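Long-range contacts in lipoprotein (Colwellia psychrerythraea, PDB 3O0Y), which is a putative lipoprotein of unknown function whose family falls in the peptidase MA clan, consistent with kinship to zinc metallopeptidases: residues 382-387 against 450-455; 103-108 against 456-461; 376-381 against 582-587; 389-394 against 418-423. All blocks are in the same frame, centred on the assembly; numbering follows the deposited sequence.

Starting from the N terminus, the helix holding 103-108 meets 456-461, closing interaction 2 over a loop of more than three hundred residues. Interaction 3 opens inside it at 376-381 and closes beyond it at 582-587, and the two cross. Residues 382-387 follow directly and meet 450-455, which puts interaction 1 inside both; interaction 4, where 389-394 pairs with 418-423, is nested inside all three. Interactions 1 and 3 touch, Leu450 packing on Thr380. They fix the loop before strand 387-390 to helices 444-452 and 580-588, interaction 4 pairs the strands that follow, and interaction 2 joins helix 100-117 to helix 459-462.

Interaction 1 of 4, residues 382-387 against 450-455; sequences PSYQVE and LNLDQA
Ser383 and Asp453 face each other so that one carboxylate receives two donors from one residue. The backbone N of Ser383 bonds to Asp453 OD2 at 2.8 Å, while Ser383 OG donates to Asp453 OD1 at 2.6 Å. Both oxygens use their syn lone pairs, which places the donors at the mouth of the carboxylate. The hydroxyl is brought there by a chi1 of 69°, which sets OG between its own backbone N and carbonyl carbon.

The ring of Tyr384 slides past the Asp453 carboxylate in the opposite direction, their planes 23° apart, and OD1 of Asp453 comes within 3.4 Å of Tyr384 CE2. Leu452 crosses this ring at about a right angle, its CD1 lying over one face at 4.2 Å from the ring centroid. The contact thus joins residues 450-453, at the C-terminal end of helix 444-452, to the loop that runs from helix 353-373 into strand 387-390; Tyr384 O also bonds to His445 on that same helix. One water donates both to Tyr384 OH, at 2.8 Å, and to Asp453 OD1, at 2.9 Å, while the phenol has a further partner in Val409 O. Pro382 meets Leu450 at a slant, proline CB and leucine CD2 packing at 3.8 Å. The neighbouring Pro382 CA lies 3.3 Å from Asp453 OD2.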
# COMPACT_ATOMS: atom_id res chain seq x y z
N PRO A 382 10.83 -1.08 -17.91
CA PRO A 382 9.58 -0.33 -17.97
C PRO A 382 9.83 1.11 -18.44
O PRO A 382 10.96 1.58 -18.37
CB PRO A 382 9.10 -0.31 -16.55
CG PRO A 382 10.29 -0.60 -15.72
CD PRO A 382 11.21 -1.42 -16.52
N SER A 383 8.80 1.79 -18.94
CA SER A 383 8.96 3.12 -19.53
C SER A 383 8.97 4.30 -18.51
O SER A 383 8.92 5.48 -18.92
CB SER A 383 7.82 3.40 -20.51
OG SER A 383 6.59 3.54 -19.79
N TYR A 384 9.07 4.00 -17.21
CA TYR A 384 9.05 4.96 -16.14
C TYR A 384 10.32 4.83 -15.29
O TYR A 384 10.77 3.72 -15.10
CB TYR A 384 7.87 4.73 -15.20
CG TYR A 384 6.54 4.69 -15.85
CD1 TYR A 384 5.67 5.80 -15.80
CD2 TYR A 384 6.04 3.50 -16.37
CE1 TYR A 384 4.41 5.71 -16.35
CE2 TYR A 384 4.75 3.43 -16.94
CZ TYR A 384 3.97 4.56 -16.93
OH TYR A 384 2.69 4.52 -17.42
N GLN A 385 10.94 5.97 -14.97
CA GLN A 385 12.16 5.94 -14.18
C GLN A 385 11.81 6.38 -12.77
O GLN A 385 11.23 7.42 -12.60
CB GLN A 385 13.21 6.90 -14.75
CG GLN A 385 14.00 6.30 -15.90
CD GLN A 385 15.50 6.75 -15.90
OE1 GLN A 385 15.88 7.81 -15.33
NE2 GLN A 385 16.34 5.92 -16.53
N VAL A 386 12.29 5.66 -11.77
CA VAL A 386 11.98 5.99 -10.41
C VAL A 386 12.81 7.17 -9.89
O VAL A 386 13.92 7.42 -10.37
CB VAL A 386 12.28 4.74 -9.50
CG1 VAL A 386 13.80 4.45 -9.40
CG2 VAL A 386 11.70 4.91 -8.10
N GLU A 387 12.24 7.89 -8.96
CA GLU A 387 12.93 8.98 -8.29
C GLU A 387 12.88 8.77 -6.78
O GLU A 387 11.94 8.18 -6.27
CB GLU A 387 12.31 10.33 -8.63
CG GLU A 387 12.47 10.63 -10.12
CD GLU A 387 12.08 12.06 -10.54
OE1 GLU A 387 11.80 12.93 -9.64
OE2 GLU A 387 12.02 12.23 -11.79
N LEU A 450 6.05 -1.81 -14.96
CA LEU A 450 5.77 -2.81 -16.01
C LEU A 450 4.27 -3.07 -16.14
O LEU A 450 3.79 -3.20 -17.25
CB LEU A 450 6.58 -4.10 -15.79
CG LEU A 450 8.05 -4.00 -16.13
CD1 LEU A 450 8.82 -5.27 -15.61
CD2 LEU A 450 8.28 -3.79 -17.71
N ASN A 451 3.55 -3.18 -15.03
CA ASN A 451 2.13 -3.44 -15.13
C ASN A 451 1.43 -2.27 -15.84
O ASN A 451 0.58 -2.53 -16.70
CB ASN A 451 1.54 -3.60 -13.77
CG ASN A 451 0.17 -4.26 -13.78
OD1 ASN A 451 -0.49 -4.45 -14.85
ND2 ASN A 451 -0.28 -4.59 -12.61
N LEU A 452 1.85 -1.03 -15.54
CA LEU A 452 1.23 0.11 -16.21
C LEU A 452 1.48 0.09 -17.69
O LEU A 452 0.59 0.43 -18.50
CB LEU A 452 1.79 1.40 -15.66
CG LEU A 452 1.33 1.81 -14.31
CD1 LEU A 452 2.20 3.09 -13.85
CD2 LEU A 452 -0.21 2.08 -14.22
N ASP A 453 2.67 -0.41 -18.11
CA ASP A 453 2.99 -0.50 -19.50
C ASP A 453 2.16 -1.54 -20.35
O ASP A 453 2.25 -1.53 -21.60
CB ASP A 453 4.46 -0.84 -19.70
CG ASP A 453 5.40 0.34 -19.58
OD1 ASP A 453 5.02 1.51 -19.76
OD2 ASP A 453 6.61 0.03 -19.24
N GLN A 454 1.40 -2.41 -19.71
CA GLN A 454 0.56 -3.38 -20.40
C GLN A 454 -0.70 -2.79 -20.94
O GLN A 454 -1.83 -3.04 -20.49
CB GLN A 454 0.33 -4.64 -19.53
CG GLN A 454 1.64 -5.21 -18.92
CD GLN A 454 2.78 -5.38 -19.92
OE1 GLN A 454 3.88 -4.83 -19.69
NE2 GLN A 454 2.54 -6.04 -21.00
N ALA A 455 -0.53 -1.93 -21.93
CA ALA A 455 -1.60 -1.07 -22.32
C ALA A 455 -2.71 -1.80 -23.07
O ALA A 455 -3.80 -1.21 -23.27
CB ALA A 455 -1.06 0.06 -23.24
O HOH W 1 2.55 3.00 -19.72

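Interaction 2 of 4, residues 103-108 against 456-461; sequences KNNQQV and ELPFLR
Arg461 reaches Asn105 on helix 100-117 with a side chain that is extended at chi2 and then folds at chi3 (63°), the turn that sets NE. Its NH1 donates to Asn105 OD1 at 2.8 Å, with an N-H...O angle of 148°. The asparagine side chain crosses the arginine at about a right angle, and the amide and guanidinium planes stand 77° apart, the donor being tilted from the carbonyl plane. The same OD1 also rests 3.3 Å from Arg461 CD.

Aliphatic groups lie on both faces of the guanidinium. Val108 CG2 sits 4.2 Å above its plane, over the centre, and Leu457 CD1 lies across the opposite face, offset toward the rim. Val108 CG1, anti to its own backbone N, reaches Arg461 CG at 3.8 Å. Pro458 fits against the other side chain of the pair, its CD 3.5 Å from Asn105 OD1.

Two waters bridge the segments. One accepts from Asn105 ND2 at 3.0 Å and donates to Glu456 O; the other accepts from Asn104 ND2 and Arg461 NH2. Asn104 is also held by Arg600 at OD1 and by Asn601 at ND2. In this mostly helical fold, an arginine layered between aliphatic side chains and hydrogen-bonded to an asparagine joins the short helix 459-462 to the flank of helix 100-117.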
# COMPACT_ATOMS: atom_id res chain seq x y z
N LYS A 103 -9.55 -15.01 -21.61
CA LYS A 103 -10.08 -15.74 -20.49
C LYS A 103 -9.59 -15.21 -19.16
O LYS A 103 -10.33 -15.09 -18.16
CB LYS A 103 -9.76 -17.23 -20.62
CG LYS A 103 -10.41 -17.86 -21.88
CD LYS A 103 -10.23 -19.38 -21.86
CE LYS A 103 -10.46 -20.06 -23.22
NZ LYS A 103 -9.16 -20.38 -23.95
N ASN A 104 -8.31 -14.88 -19.12
CA ASN A 104 -7.77 -14.36 -17.88
C ASN A 104 -8.36 -12.94 -17.57
O ASN A 104 -8.54 -12.59 -16.43
CB ASN A 104 -6.25 -14.22 -17.97
CG ASN A 104 -5.52 -15.54 -17.77
OD1 ASN A 104 -6.12 -16.57 -17.41
ND2 ASN A 104 -4.19 -15.52 -18.09
N ASN A 105 -8.58 -12.11 -18.58
CA ASN A 105 -9.24 -10.83 -18.35
C ASN A 105 -10.59 -11.02 -17.66
O ASN A 105 -10.91 -10.28 -16.76
CB ASN A 105 -9.45 -10.04 -19.64
CG ASN A 105 -8.18 -9.40 -20.18
OD1 ASN A 105 -7.25 -9.18 -19.45
ND2 ASN A 105 -8.20 -9.01 -21.48
N GLN A 106 -11.38 -12.00 -18.11
CA GLN A 106 -12.67 -12.25 -17.50
C GLN A 106 -12.54 -12.63 -16.07
O GLN A 106 -13.27 -12.11 -15.22
CB GLN A 106 -13.43 -13.37 -18.26
CG GLN A 106 -14.80 -13.62 -17.67
CD GLN A 106 -15.57 -14.65 -18.51
OE1 GLN A 106 -14.95 -15.47 -19.20
NE2 GLN A 106 -16.86 -14.50 -18.59
N GLN A 107 -11.66 -13.58 -15.78
CA GLN A 107 -11.48 -14.05 -14.41
C GLN A 107 -10.93 -12.97 -13.51
O GLN A 107 -11.48 -12.72 -12.39
CB GLN A 107 -10.59 -15.26 -14.37
CG GLN A 107 -10.39 -15.80 -12.95
CD GLN A 107 -9.74 -17.21 -12.93
OE1 GLN A 107 -9.68 -17.85 -13.98
NE2 GLN A 107 -9.32 -17.70 -11.73
N VAL A 108 -9.91 -12.25 -13.96
CA VAL A 108 -9.34 -11.18 -13.18
C VAL A 108 -10.35 -10.04 -12.99
O VAL A 108 -10.53 -9.52 -11.89
CB VAL A 108 -8.05 -10.63 -13.76
CG1 VAL A 108 -7.57 -9.39 -12.98
CG2 VAL A 108 -7.04 -11.78 -13.80
N GLU A 456 -2.43 -3.01 -23.54
CA GLU A 456 -3.48 -3.87 -24.11
C GLU A 456 -4.45 -4.48 -23.10
O GLU A 456 -5.47 -4.98 -23.54
CB GLU A 456 -2.87 -4.95 -24.96
CG GLU A 456 -2.33 -6.12 -24.24
CD GLU A 456 -1.01 -5.96 -23.48
OE1 GLU A 456 -0.35 -4.87 -23.34
OE2 GLU A 456 -0.59 -7.04 -23.03
N LEU A 457 -4.21 -4.37 -21.79
CA LEU A 457 -5.09 -4.94 -20.77
C LEU A 457 -6.14 -3.89 -20.45
O LEU A 457 -5.88 -2.68 -20.52
CB LEU A 457 -4.29 -5.27 -19.52
CG LEU A 457 -3.24 -6.38 -19.70
CD1 LEU A 457 -2.52 -6.62 -18.37
CD2 LEU A 457 -3.83 -7.69 -20.26
N PRO A 458 -7.31 -4.34 -20.07
CA PRO A 458 -8.32 -3.46 -19.49
C PRO A 458 -7.73 -2.61 -18.40
O PRO A 458 -6.85 -3.07 -17.66
CB PRO A 458 -9.37 -4.43 -18.89
CG PRO A 458 -8.95 -5.75 -19.18
CD PRO A 458 -7.64 -5.75 -19.93
N PHE A 459 -8.18 -1.36 -18.29
CA PHE A 459 -7.47 -0.41 -17.44
C PHE A 459 -7.34 -0.85 -16.01
O PHE A 459 -6.25 -0.76 -15.44
CB PHE A 459 -8.08 0.98 -17.43
CG PHE A 459 -7.27 1.95 -16.67
CD1 PHE A 459 -6.20 2.57 -17.22
CD2 PHE A 459 -7.64 2.25 -15.38
CE1 PHE A 459 -5.46 3.50 -16.45
CE2 PHE A 459 -6.91 3.12 -14.61
CZ PHE A 459 -5.80 3.73 -15.15
N LEU A 460 -8.37 -1.42 -15.41
CA LEU A 460 -8.21 -1.78 -14.02
C LEU A 460 -7.16 -2.89 -13.80
O LEU A 460 -6.54 -2.97 -12.72
CB LEU A 460 -9.55 -2.24 -13.44
CG LEU A 460 -10.56 -1.13 -13.13
CD1 LEU A 460 -11.88 -1.73 -12.48
CD2 LEU A 460 -9.99 -0.02 -12.24
N ARG A 461 -6.90 -3.66 -14.85
CA ARG A 461 -5.81 -4.62 -14.81
C ARG A 461 -4.43 -4.01 -14.81
O ARG A 461 -3.49 -4.63 -14.29
CB ARG A 461 -5.87 -5.65 -15.93
CG ARG A 461 -6.93 -6.75 -15.59
CD ARG A 461 -6.60 -8.01 -16.38
NE ARG A 461 -5.31 -8.63 -16.04
CZ ARG A 461 -4.78 -9.67 -16.65
NH1 ARG A 461 -5.38 -10.30 -17.68
NH2 ARG A 461 -3.60 -10.13 -16.25
O HOH W 2 -2.98 -12.51 -18.40
O HOH W 3 -6.25 -7.56 -23.28

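Interaction 3 of 4, residues 376-381 against 582-587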
# COMPACT_ATOMS: atom_id res chain seq x y z
N PRO A 376 20.28 -9.07 -17.02
CA PRO A 376 20.20 -10.39 -17.65
C PRO A 376 18.98 -11.19 -17.31
O PRO A 376 18.59 -12.05 -18.13
CB PRO A 376 21.46 -11.11 -17.14
CG PRO A 376 22.42 -9.98 -16.93
CD PRO A 376 21.58 -8.87 -16.38
N VAL A 377 18.40 -10.95 -16.14
CA VAL A 377 17.18 -11.64 -15.73
C VAL A 377 15.93 -10.77 -15.61
O VAL A 377 14.87 -11.27 -15.23
CB VAL A 377 17.41 -12.45 -14.46
CG1 VAL A 377 18.65 -13.44 -14.64
CG2 VAL A 377 17.60 -11.61 -13.17
N PHE A 378 16.08 -9.50 -16.00
CA PHE A 378 14.95 -8.59 -16.07
C PHE A 378 15.11 -7.82 -17.40
O PHE A 378 15.61 -6.68 -17.44
CB PHE A 378 14.94 -7.67 -14.89
CG PHE A 378 14.52 -8.32 -13.60
CD1 PHE A 378 13.18 -8.64 -13.35
CD2 PHE A 378 15.48 -8.72 -12.64
CE1 PHE A 378 12.83 -9.22 -12.15
CE2 PHE A 378 15.05 -9.23 -11.39
CZ PHE A 378 13.80 -9.48 -11.17
N ARG A 379 14.73 -8.50 -18.45
CA ARG A 379 15.17 -8.09 -19.76
C ARG A 379 14.20 -7.04 -20.41
O ARG A 379 14.53 -6.48 -21.49
CB ARG A 379 15.29 -9.30 -20.66
CG ARG A 379 16.30 -10.33 -20.23
CD ARG A 379 16.17 -11.53 -21.16
NE ARG A 379 14.79 -12.05 -21.13
CZ ARG A 379 14.34 -13.12 -21.79
NH1 ARG A 379 15.15 -13.86 -22.58
NH2 ARG A 379 13.09 -13.48 -21.62
N THR A 380 13.06 -6.80 -19.80
CA THR A 380 12.09 -5.79 -20.27
C THR A 380 12.12 -4.60 -19.28
O THR A 380 11.76 -4.71 -18.11
CB THR A 380 10.69 -6.38 -20.34
OG1 THR A 380 10.70 -7.47 -21.28
CG2 THR A 380 9.74 -5.32 -20.86
N THR A 381 12.57 -3.45 -19.76
CA THR A 381 12.67 -2.23 -18.94
C THR A 381 11.39 -1.44 -19.05
O THR A 381 10.92 -1.15 -20.16
CB THR A 381 13.84 -1.33 -19.41
OG1 THR A 381 15.05 -2.09 -19.29
CG2 THR A 381 13.92 -0.07 -18.56
N GLU A 582 13.01 -15.67 -18.34
CA GLU A 582 11.65 -16.04 -18.83
C GLU A 582 10.68 -16.15 -17.74
O GLU A 582 9.57 -15.73 -17.91
CB GLU A 582 11.67 -17.35 -19.57
CG GLU A 582 12.47 -17.27 -20.88
CD GLU A 582 12.44 -18.58 -21.66
OE1 GLU A 582 11.78 -19.57 -21.25
OE2 GLU A 582 13.07 -18.59 -22.75
N PHE A 583 11.07 -16.71 -16.60
CA PHE A 583 10.17 -16.80 -15.45
C PHE A 583 9.75 -15.41 -15.00
O PHE A 583 8.60 -15.19 -14.72
CB PHE A 583 10.87 -17.54 -14.29
CG PHE A 583 10.08 -17.59 -13.02
CD1 PHE A 583 9.04 -18.49 -12.93
CD2 PHE A 583 10.40 -16.84 -11.90
CE1 PHE A 583 8.21 -18.54 -11.79
CE2 PHE A 583 9.61 -16.90 -10.76
CZ PHE A 583 8.51 -17.79 -10.69
N HIS A 584 10.69 -14.50 -14.91
CA HIS A 584 10.36 -13.12 -14.55
C HIS A 584 9.40 -12.46 -15.55
O HIS A 584 8.55 -11.69 -15.15
CB HIS A 584 11.63 -12.29 -14.34
CG HIS A 584 12.39 -12.64 -13.08
ND1 HIS A 584 13.74 -12.46 -12.93
CD2 HIS A 584 11.97 -13.30 -11.97
CE1 HIS A 584 14.10 -12.89 -11.73
NE2 HIS A 584 13.04 -13.42 -11.13
N ASP A 585 9.53 -12.74 -16.81
CA ASP A 585 8.64 -12.17 -17.80
C ASP A 585 7.22 -12.72 -17.59
O ASP A 585 6.24 -11.96 -17.64
CB ASP A 585 9.08 -12.47 -19.19
CG ASP A 585 10.31 -11.67 -19.64
OD1 ASP A 585 10.71 -10.64 -19.04
OD2 ASP A 585 10.81 -12.06 -20.72
N VAL A 586 7.10 -14.03 -17.30
CA VAL A 586 5.75 -14.58 -17.03
C VAL A 586 5.15 -13.97 -15.78
O VAL A 586 3.92 -13.67 -15.74
CB VAL A 586 5.82 -16.15 -16.85
CG1 VAL A 586 4.40 -16.73 -16.46
CG2 VAL A 586 6.37 -16.80 -18.08
N VAL A 587 5.96 -13.74 -14.75
CA VAL A 587 5.41 -13.21 -13.52
C VAL A 587 4.99 -11.72 -13.64
O VAL A 587 3.97 -11.28 -13.14
CB VAL A 587 6.39 -13.40 -12.35
CG1 VAL A 587 5.90 -12.70 -11.03
CG2 VAL A 587 6.59 -14.89 -12.10
O HOH W 4 13.29 -10.96 -18.36
O HOH W 5 13.46 -16.03 -23.93
O HOH W 6 12.03 -9.64 -21.34
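Asp585 OD2 is gripped by Arg379 NH2 at 2.8 Å in a salt bridge. The oxygen lies close to the guanidinium plane, but the nitrogen meets it from 40° above the carboxylate plane, and the two side chains cross at about a right angle. One water accepts from Arg379 N and lies 2.7 Å from Asp585 OD1; a further water lies 2.8 Å from Asp585 OD2 and beside Thr380 OG1. Another links Arg379 NH1 to Glu582 OE2, whose sister oxygen OE1 is salt-bridged to Lys609. The bend of Arg379 at chi3 (-57°) places NE, from which the guanidinium goes on to Asp585.

His584 makes the second set of contacts. Its ND1 donates to Val377 O at 2.8 Å, and that oxygen lies in the imidazole plane, while the nitrogen stands above the plane of the carbonyl. The ring forms an offset stack with Phe378, the centroids 4.2 Å apart and the planes only 5° from parallel; Phe378 CZ is 3.5 Å from His584 CE1. The NE2 side is held by Tyr476 OH. An alanine in place of His584 would probably leave Val377 O and Tyr476 OH without this partner and open a gap over the stacked face of Phe378.

The loop following helix 353-373 is thereby fastened to helix 580-588. Phe378 reaches on to Trp473 and Val480 of helix 467-483 and to Trp446 of helix 444-452, whereas Phe583 and Val586 face helix 595-608.

Interaction 4 of 4, residues 389-394 against 418-423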
# COMPACT_ATOMS: atom_id res chain seq x y z
N LYS A 389 12.78 10.54 -2.95
CA LYS A 389 12.45 11.74 -2.18
C LYS A 389 12.38 11.40 -0.69
O LYS A 389 12.03 10.31 -0.33
CB LYS A 389 11.08 12.30 -2.54
CG LYS A 389 11.02 12.91 -3.95
CD LYS A 389 9.62 13.59 -4.25
CE LYS A 389 9.41 14.94 -3.56
NZ LYS A 389 8.12 15.77 -3.98
N SER A 390 12.74 12.38 0.16
CA SER A 390 12.59 12.21 1.59
C SER A 390 11.17 12.63 1.94
O SER A 390 10.64 13.57 1.34
CB SER A 390 13.66 12.99 2.38
OG SER A 390 13.66 14.35 2.01
N PHE A 391 10.56 12.01 2.94
CA PHE A 391 9.32 12.53 3.44
C PHE A 391 9.56 13.94 3.99
O PHE A 391 10.58 14.21 4.61
CB PHE A 391 8.75 11.68 4.56
CG PHE A 391 8.16 10.40 4.12
CD1 PHE A 391 6.92 10.36 3.52
CD2 PHE A 391 8.78 9.21 4.35
CE1 PHE A 391 6.33 9.16 3.18
CE2 PHE A 391 8.20 8.00 3.97
CZ PHE A 391 6.98 7.97 3.38
N PRO A 392 8.63 14.87 3.72
CA PRO A 392 8.79 16.24 4.26
C PRO A 392 8.78 16.21 5.79
O PRO A 392 8.14 15.35 6.37
CB PRO A 392 7.52 16.97 3.77
CG PRO A 392 6.93 16.11 2.67
CD PRO A 392 7.44 14.69 2.87
N VAL A 393 9.40 17.23 6.39
CA VAL A 393 9.55 17.31 7.84
C VAL A 393 8.18 17.29 8.55
O VAL A 393 8.00 16.64 9.60
CB VAL A 393 10.39 18.52 8.23
CG1 VAL A 393 10.10 18.91 9.67
CG2 VAL A 393 11.90 18.25 7.96
N GLU A 394 7.17 17.88 7.91
CA GLU A 394 5.80 17.91 8.44
C GLU A 394 5.14 16.60 8.57
O GLU A 394 4.18 16.48 9.34
CB GLU A 394 4.86 18.77 7.56
CG GLU A 394 5.48 20.03 7.01
CD GLU A 394 6.30 19.84 5.72
OE1 GLU A 394 5.68 19.55 4.65
OE2 GLU A 394 7.55 20.08 5.77
N TRP A 418 10.00 6.93 -1.44
CA TRP A 418 10.07 7.81 -0.32
C TRP A 418 10.86 7.20 0.83
O TRP A 418 10.64 6.02 1.21
CB TRP A 418 8.70 8.11 0.22
CG TRP A 418 7.82 8.80 -0.72
CD1 TRP A 418 7.03 8.19 -1.64
CD2 TRP A 418 7.64 10.23 -0.90
NE1 TRP A 418 6.32 9.14 -2.36
CE2 TRP A 418 6.69 10.40 -1.95
CE3 TRP A 418 8.19 11.36 -0.31
CZ2 TRP A 418 6.28 11.66 -2.40
CZ3 TRP A 418 7.82 12.62 -0.75
CH2 TRP A 418 6.84 12.76 -1.80
N ILE A 419 11.77 7.99 1.37
CA ILE A 419 12.58 7.58 2.52
C ILE A 419 12.38 8.50 3.72
O ILE A 419 12.35 9.71 3.56
CB ILE A 419 14.09 7.49 2.08
CG1 ILE A 419 14.92 6.93 3.21
CG2 ILE A 419 14.60 8.82 1.60
CD1 ILE A 419 14.72 5.44 3.49
N ASN A 420 12.24 7.93 4.94
CA ASN A 420 12.07 8.73 6.16
C ASN A 420 13.41 9.06 6.79
O ASN A 420 14.13 8.14 7.23
CB ASN A 420 11.26 7.94 7.16
CG ASN A 420 10.71 8.80 8.23
OD1 ASN A 420 11.38 9.68 8.75
ND2 ASN A 420 9.46 8.56 8.60
N LEU A 421 13.82 10.33 6.72
CA LEU A 421 15.08 10.76 7.30
C LEU A 421 14.97 11.33 8.71
O LEU A 421 15.93 11.97 9.21
CB LEU A 421 15.74 11.72 6.35
CG LEU A 421 15.92 11.37 4.87
CD1 LEU A 421 16.51 12.57 4.15
CD2 LEU A 421 16.78 10.10 4.84
N ARG A 422 13.84 11.08 9.39
CA ARG A 422 13.69 11.69 10.72
C ARG A 422 14.77 11.28 11.71
O ARG A 422 15.36 12.15 12.41
CB ARG A 422 12.36 11.33 11.35
CG ARG A 422 12.04 12.00 12.71
CD ARG A 422 10.72 11.51 13.35
NE ARG A 422 10.90 10.30 14.17
CZ ARG A 422 10.55 9.04 13.83
NH1 ARG A 422 9.91 8.73 12.70
NH2 ARG A 422 10.82 8.07 14.69
N ASP A 423 15.05 9.97 11.78
CA ASP A 423 15.92 9.43 12.83
C ASP A 423 16.98 8.50 12.20
O ASP A 423 16.62 7.46 11.61
CB ASP A 423 15.05 8.58 13.73
CG ASP A 423 15.84 8.00 14.93
OD1 ASP A 423 17.08 8.30 15.06
OD2 ASP A 423 15.20 7.23 15.71
O HOH W 7 12.02 12.47 6.13
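Lys389 and Trp418, and beside them Ser390 and Ile419, pair as parallel neighbours in a mixed three-stranded sheet, with strand 416-419 in the middle between 387-390 and 402-405. Ile419 N donates to Lys389 O at 2.9 Å, and Phe391 N returns a bond to Ile419 O at 3.0 Å.

Around the indole, Lys389 runs alongside and points the same way, its CB over one face, 3.7 Å from Trp418 CZ3. The bend at chi3 (75°) turns its CE to within 3.8 Å of Trp418 CH2. The Phe391 side chain crosses that of Trp418 at about a right angle, although the ring planes are near parallel (22°) and slid apart so that they barely overlap; the phenyl takes Trp418 CB over its face, 3.6 Å from Phe391 CZ. An alanine in place of Phe391 would probably leave Trp418 CB without this cover and open a gap beside Ala399 and Pro400. On the sheet face bearing Ser390 and Ile419, packing is tight where Ser390 CB meets Leu421 CD1 at 3.4 Å.

Farther out, Thr405 OG1 holds Trp418 NE1, and Arg150 of helix 144-154 makes a cation-pi contact with the indole. A water bridges Phe391 O and Leu421 N. Asn420, gripped through ND2 by Gln396 O and Pro400 O, closes an Asx turn in which its OD1 accepts from Arg422 N at 2.9 Å, with an N-H...O angle of 160°.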